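Long-range contact in Sn-glycerol-3-phosphate ABC transporter substrate-binding protein UspB (Mycobacterium tuberculosis, PDB 4MFI), which is the substrate-binding subunit of an ABC transporter and binds glycerophosphocholine, probably to deliver it for uptake: residues S153-Y159 / A267-T273. Coordinates in Å, arbitrary orientation, origin at the centre of the assembly. Residues are numbered along the deposited sequence.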
# COMPACT_ATOMS: atom_id res chain seq x y z
N SER A 153 4.42 -0.11 -0.98
CA SER A 153 4.62 1.02 -0.08
C SER A 153 3.97 0.69 1.25
O SER A 153 3.25 -0.30 1.37
CB SER A 153 3.92 2.23 -0.66
OG SER A 153 2.54 1.93 -0.81
N THR A 154 4.23 1.53 2.26
CA THR A 154 3.48 1.50 3.51
C THR A 154 3.26 2.93 3.96
O THR A 154 3.90 3.85 3.45
CB THR A 154 4.23 0.77 4.65
OG1 THR A 154 5.29 1.62 5.13
CG2 THR A 154 4.78 -0.57 4.22
N PRO A 155 2.37 3.13 4.94
CA PRO A 155 2.36 4.44 5.58
C PRO A 155 3.63 4.66 6.42
O PRO A 155 4.31 3.70 6.82
CB PRO A 155 1.13 4.37 6.49
CG PRO A 155 0.24 3.35 5.83
CD PRO A 155 1.22 2.31 5.36
N LEU A 156 3.93 5.92 6.68
CA LEU A 156 5.10 6.32 7.44
C LEU A 156 4.71 7.55 8.26
O LEU A 156 3.89 8.35 7.81
CB LEU A 156 6.24 6.67 6.48
CG LEU A 156 7.65 6.71 7.04
CD1 LEU A 156 8.03 5.36 7.62
CD2 LEU A 156 8.63 7.12 5.93
N PHE A 157 5.27 7.69 9.46
CA PHE A 157 4.97 8.83 10.32
C PHE A 157 6.06 9.89 10.14
O PHE A 157 7.21 9.68 10.52
CB PHE A 157 4.87 8.38 11.79
CG PHE A 157 4.33 9.43 12.72
CD1 PHE A 157 5.14 10.46 13.19
CD2 PHE A 157 3.00 9.38 13.15
CE1 PHE A 157 4.63 11.44 14.06
CE2 PHE A 157 2.49 10.34 14.02
CZ PHE A 157 3.30 11.37 14.47
N TYR A 158 5.71 11.01 9.53
CA TYR A 158 6.64 12.09 9.27
C TYR A 158 6.52 13.13 10.37
O TYR A 158 5.40 13.48 10.77
CB TYR A 158 6.33 12.75 7.93
CG TYR A 158 6.55 11.86 6.72
CD1 TYR A 158 7.78 11.84 6.06
CD2 TYR A 158 5.53 11.04 6.22
CE1 TYR A 158 7.99 11.06 4.95
CE2 TYR A 158 5.75 10.23 5.10
CZ TYR A 158 6.98 10.24 4.47
OH TYR A 158 7.23 9.46 3.35
N TYR A 159 7.64 13.65 10.85
CA TYR A 159 7.59 14.69 11.88
C TYR A 159 8.62 15.79 11.71
O TYR A 159 9.75 15.55 11.27
CB TYR A 159 7.62 14.10 13.30
CG TYR A 159 8.91 13.43 13.74
CD1 TYR A 159 9.18 12.10 13.42
CD2 TYR A 159 9.83 14.11 14.54
CE1 TYR A 159 10.35 11.48 13.86
CE2 TYR A 159 10.99 13.50 14.98
CZ TYR A 159 11.26 12.19 14.63
OH TYR A 159 12.42 11.60 15.08
N ALA A 267 2.83 19.83 11.55
CA ALA A 267 4.02 19.38 12.29
C ALA A 267 4.30 17.89 12.08
O ALA A 267 5.42 17.42 12.32
CB ALA A 267 3.89 19.68 13.77
N SER A 268 3.29 17.14 11.67
CA SER A 268 3.42 15.71 11.46
C SER A 268 2.28 15.19 10.60
O SER A 268 1.24 15.86 10.45
CB SER A 268 3.46 14.96 12.80
OG SER A 268 2.24 15.09 13.52
N ALA A 269 2.45 13.99 10.05
CA ALA A 269 1.47 13.40 9.16
C ALA A 269 1.82 11.96 8.91
O ALA A 269 2.99 11.60 8.86
CB ALA A 269 1.45 14.15 7.82
N VAL A 270 0.79 11.12 8.74
CA VAL A 270 0.97 9.79 8.20
C VAL A 270 0.71 9.84 6.70
O VAL A 270 -0.38 10.19 6.25
CB VAL A 270 0.07 8.75 8.88
CG1 VAL A 270 0.19 7.39 8.19
CG2 VAL A 270 0.42 8.63 10.36
N ALA A 271 1.73 9.53 5.93
CA ALA A 271 1.64 9.55 4.48
C ALA A 271 2.41 8.36 3.92
O ALA A 271 3.06 7.63 4.67
CB ALA A 271 2.18 10.86 3.93
N SER A 272 2.37 8.17 2.62
CA SER A 272 3.06 7.02 2.04
C SER A 272 4.57 7.14 2.11
O SER A 272 5.13 8.25 2.04
CB SER A 272 2.64 6.84 0.58
OG SER A 272 3.23 5.69 0.01
N THR A 273 5.24 6.00 2.21
CA THR A 273 6.68 5.92 1.98
C THR A 273 7.01 6.45 0.58
O THR A 273 8.13 6.92 0.33
CB THR A 273 7.20 4.48 2.12
OG1 THR A 273 6.37 3.58 1.37
CG2 THR A 273 7.18 4.05 3.57
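Residues 155-159 and 268-272 run antiparallel as neighbouring strands of one sheet. Leu156 pairs with Ala271 and Tyr158 with Ala269, each through two backbone hydrogen bonds. On the face of Leu156, the Tyr158 ring turns an edge to strand 268-272, where the small Ala271 leaves room for it: Tyr158 CE2 is 3.8 Å from Ala271 CB. The ring reaches far enough for Tyr158 OH to donate to Ser272 O at 2.8 Å. CG2 of Thr273 touches both CB of Leu156 (4.0 Å) and OG1 of Thr154 (3.5 Å). Thr273 also closes the ladder: Thr273 N donates to Thr154 O at 2.8 Å, and Thr154 N to Thr273 OG1 at 3.1 Å. On the other face, the fork of Val270 sits between two bumps. Its CG1 meets Pro155 CB at 3.6 Å and its CG2 meets Phe157 CD2 at 3.9 Å. CB of Ser268 meets the ring at CE1 of Phe157, 3.9 Å away. Helix 177-191 packs on this face, with Phe180 edge-to-face to Phe157 and Trp177 against Val270. Helix 366-374 packs against Leu156 and Thr273. The long strand 144-160 also pairs with strand 287-290, through Phe157 and Tyr159, within a periplasmic-binding-protein fold.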